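Local coordinates for tartronic semialdehyde reductase (Salmonella typhimurium, PDB 1YB4) that catalyses the reversible NAD(P)H-dependent reduction of tartronate semialdehyde (2-hydroxy-3-oxopropanoate) to (R)-glycerate, at the interface of chains A and B. Residues are numbered along the deposited sequence; one frame, centred on the assembly and turned at random. Chains: chain A/B, tartronic semialdehyde reductase.

Contact 1 and contact 2 are neighbouring patches of one two-fold interface between chains A and B, their C-alpha centres about 13 Å apart. The long helix 167-196 of chain B runs through both: B:Glu184 and B:Glu188 serve contact 1, and B:Asn182 and B:Ala185 serve contact 2. Contact 1 docks the start of helix 257-271 of chain A onto that helix, whereas contact 2 lies where the two long helices and the 212-214 loops meet their own copies. Helix 167-195 of chain A carries A:Lys172, the predicted active-site lysine, about 16 Å from the centre of contact 1 and 14 Å from that of contact 2; chain pairing may steady it.

Contact 1: the interface of chains A and B. Residues chain A 255-259; chain B 184, 188, 265, 286.
A:Leu256 and A:Pro257 pack on the side chain of B:Glu188 at the apolar centre of this helix-to-helix-start contact, the leucine on its CB and the proline ring against its carboxylate group. CD2 of A:Leu256 reaches CB of B:Glu188 at 3.8 Å, and the proline ring presents its CD edge to the carboxylate carbon CD at 3.7 Å. B:Leu286 adds a flank, with its CD2 methyl 3.8 Å from the carbonyl O of A:Asn255, and B:Leu265 lies more loosely beyond the proline ring. From this packing B:Glu188 rises as an extended chain beyond CG (chi2 -153°), which carries its carboxylate to the first turn of helix 257-271. There OE2 accepts the backbone N-H of A:Asn258 at 2.9 Å through its syn lone pair. The other oxygen, OE1, takes the hydroxyl OG1 of A:Thr259 at 2.9 Å, approached nearly along the C-O axis; the backbone N of A:Thr259 adds a weak bond to OE1. Held through both oxygens, the carboxylate is fixed in rotation and caps the helix start, where the helix dipole would favour a negative charge. Farther out, B:Glu184 bends at chi2 (-72°) and turns its carboxylate beside the amide of A:Asn258, the two planes 52° apart. Water 2 bridges them, 2.8 Å from A:Asn258 ND2 and 3.2 Å from B:Glu184 OE1. At the opposite rim water 1, which also meets N and O of A:Asn255, lies 3.0 Å from the carbonyl O of B:Leu286. The site fastens the start of a helix in one subunit to the long helix of the other; its symmetric twin repeats the grip, so the pair probably acts as a dimer within the deposited four-chain assembly.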
# COMPACT_ATOMS: atom_id res chain seq x y z
N ASN A 255 -3.24 5.99 -10.42
CA ASN A 255 -2.70 5.14 -9.36
C ASN A 255 -3.03 5.84 -8.05
O ASN A 255 -2.34 6.79 -7.66
CB ASN A 255 -1.18 5.01 -9.50
CG ASN A 255 -0.56 4.02 -8.49
OD1 ASN A 255 -1.02 3.87 -7.36
ND2 ASN A 255 0.52 3.37 -8.91
N LEU A 256 -4.10 5.41 -7.37
CA LEU A 256 -4.49 6.01 -6.09
C LEU A 256 -4.15 4.96 -5.05
O LEU A 256 -5.02 4.20 -4.61
CB LEU A 256 -5.99 6.32 -6.06
CG LEU A 256 -6.49 7.26 -7.16
CD1 LEU A 256 -8.00 7.45 -7.02
CD2 LEU A 256 -5.77 8.60 -7.05
N PRO A 257 -2.89 4.93 -4.64
CA PRO A 257 -2.45 3.95 -3.66
C PRO A 257 -3.10 4.03 -2.29
O PRO A 257 -3.58 3.02 -1.79
CB PRO A 257 -0.94 4.13 -3.63
CG PRO A 257 -0.79 5.60 -3.91
CD PRO A 257 -1.79 5.86 -4.99
N ASN A 258 -3.13 5.19 -1.67
CA ASN A 258 -3.74 5.23 -0.34
C ASN A 258 -5.27 5.10 -0.37
O ASN A 258 -5.87 4.61 0.58
CB ASN A 258 -3.26 6.46 0.44
CG ASN A 258 -1.81 6.31 0.92
OD1 ASN A 258 -1.23 5.21 0.88
ND2 ASN A 258 -1.21 7.41 1.37
N THR A 259 -5.91 5.51 -1.45
CA THR A 259 -7.35 5.33 -1.53
C THR A 259 -7.57 3.81 -1.65
O THR A 259 -8.44 3.24 -1.00
CB THR A 259 -7.95 6.06 -2.77
OG1 THR A 259 -7.65 7.46 -2.69
CG2 THR A 259 -9.46 5.88 -2.84
N GLU B 184 -0.35 13.86 0.71
CA GLU B 184 -0.53 12.80 -0.28
C GLU B 184 -1.99 12.68 -0.70
O GLU B 184 -2.29 12.43 -1.87
CB GLU B 184 -0.03 11.47 0.31
CG GLU B 184 0.20 10.34 -0.70
CD GLU B 184 -1.08 9.75 -1.27
OE1 GLU B 184 -2.15 9.94 -0.66
OE2 GLU B 184 -1.00 9.09 -2.32
N GLU B 188 -3.70 13.00 -4.35
CA GLU B 188 -4.48 11.98 -5.02
C GLU B 188 -5.78 12.60 -5.49
O GLU B 188 -6.17 12.44 -6.64
CB GLU B 188 -4.76 10.79 -4.08
CG GLU B 188 -3.51 9.99 -3.70
CD GLU B 188 -3.79 8.52 -3.34
OE1 GLU B 188 -4.96 8.08 -3.41
OE2 GLU B 188 -2.84 7.79 -3.00
N LEU B 265 6.54 6.88 -1.78
CA LEU B 265 6.14 7.89 -2.74
C LEU B 265 7.25 8.96 -2.79
O LEU B 265 7.61 9.43 -3.87
CB LEU B 265 4.79 8.49 -2.35
CG LEU B 265 3.63 7.50 -2.59
CD1 LEU B 265 2.32 8.03 -2.01
CD2 LEU B 265 3.48 7.26 -4.09
N LEU B 286 2.35 11.36 -8.03
CA LEU B 286 1.10 10.85 -8.59
C LEU B 286 0.87 11.27 -10.03
O LEU B 286 0.30 10.51 -10.81
CB LEU B 286 -0.07 11.25 -7.71
CG LEU B 286 -0.05 10.37 -6.46
CD1 LEU B 286 0.71 11.06 -5.34
CD2 LEU B 286 -1.46 10.07 -6.07
O HOH W 1 -1.42 8.09 -10.21
O HOH W 2 -2.89 9.42 2.38

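Contact 2: the interface of chains A and B. Residues chain A 181-182, 185, 212, 214; chain B 182, 185, 212, 214.
A:Asn182 and B:Asn182 face each other where the two long helices meet, their side chains crossing at about a right angle while the amide planes lie only 15° from parallel. The two carbonyl oxygens OD1 approach to 3.5 Å; both are acceptors and do not bond to each other, and waters tie each amide to the partner's backbone or loop. In both residues CG stands anti to the carbonyl carbon (chi1 -82° in A:Asn182, -77° in B:Asn182), which brings the amides to the shared face with each ND2 directed towards the partner's 212-214 loop. OD1 of A:Asn182 is bridged by water 4 to the backbone O of B:Asn182, the water lying 2.8 Å from OD1. ND2 of A:Asn182 meets water 5, which also binds the carbonyl O of B:Ala212 and lies 2.6 Å from the hydroxyl OG of B:Ser214. In the reciprocal link water 3 lies 3.2 Å from B:Asn182 ND2 and passes the link on to A:Ala212 O, with A:Ser214 OG bound weakly. Beyond the amides, A:Ser214 and B:Ser214 form an antiparallel beta bridge and bring their CB atoms to 3.5 Å. On the other side of the asparagine pair, the CB methyl of B:Ala185 packs against A:Leu181, 3.4 Å from its CB and 3.5 Å from its CD2 methyl. The small side chain probably allows the long helices to approach here, and A:Ala185 CB in turn lies 3.9 Å from B:Asn182 OD1. By combining close helix packing with asparagine amides tied through water to the partner chain and the joined serine loops, the patch probably sets the register of the two copies at their two-fold axis.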
# COMPACT_ATOMS: atom_id res chain seq x y z
N LEU A 181 -8.85 9.36 3.35
CA LEU A 181 -7.44 9.43 3.64
C LEU A 181 -7.12 10.24 4.92
O LEU A 181 -6.22 9.87 5.67
CB LEU A 181 -6.69 9.99 2.41
CG LEU A 181 -6.34 8.87 1.42
CD1 LEU A 181 -7.60 8.12 1.01
CD2 LEU A 181 -5.63 9.46 0.22
N ASN A 182 -7.86 11.33 5.17
CA ASN A 182 -7.62 12.14 6.38
C ASN A 182 -8.01 11.35 7.63
O ASN A 182 -7.29 11.37 8.63
CB ASN A 182 -8.40 13.45 6.32
CG ASN A 182 -7.69 14.50 5.51
OD1 ASN A 182 -6.84 14.18 4.68
ND2 ASN A 182 -8.04 15.77 5.73
N ALA A 185 -5.39 8.89 8.27
CA ALA A 185 -4.18 9.54 8.77
C ALA A 185 -4.27 9.79 10.28
O ALA A 185 -3.35 9.45 11.02
CB ALA A 185 -3.94 10.84 8.01
N ALA A 212 -0.94 20.02 10.79
CA ALA A 212 -1.68 18.77 10.90
C ALA A 212 -3.16 19.10 11.08
O ALA A 212 -4.02 18.23 10.93
CB ALA A 212 -1.18 17.97 12.10
N SER A 214 -6.89 19.84 10.81
CA SER A 214 -7.88 19.46 9.83
C SER A 214 -9.28 19.45 10.43
O SER A 214 -9.45 19.40 11.66
CB SER A 214 -7.59 18.05 9.28
OG SER A 214 -8.19 17.04 10.08
N ASN B 182 -1.66 13.85 4.77
CA ASN B 182 -2.56 14.89 4.28
C ASN B 182 -2.11 15.45 2.93
O ASN B 182 -2.93 15.70 2.06
CB ASN B 182 -2.68 16.03 5.28
CG ASN B 182 -3.58 15.67 6.43
OD1 ASN B 182 -3.92 14.52 6.62
ND2 ASN B 182 -3.96 16.67 7.22
N ALA B 185 -2.90 12.86 0.25
CA ALA B 185 -4.32 12.78 -0.06
C ALA B 185 -4.74 13.92 -0.97
O ALA B 185 -5.46 13.72 -1.95
CB ALA B 185 -5.14 12.82 1.22
N ALA B 212 -13.38 17.89 4.10
CA ALA B 212 -12.10 17.70 3.42
C ALA B 212 -11.12 18.77 3.89
O ALA B 212 -9.90 18.62 3.77
CB ALA B 212 -12.30 17.79 1.91
N SER B 214 -8.58 21.22 5.66
CA SER B 214 -7.41 21.06 6.51
C SER B 214 -6.42 22.15 6.09
O SER B 214 -6.57 22.75 5.02
CB SER B 214 -6.76 19.70 6.29
OG SER B 214 -6.15 19.66 5.00
O HOH W 3 -5.10 16.10 10.15
O HOH W 4 -5.47 15.83 2.81
O HOH W 5 -7.29 17.82 3.52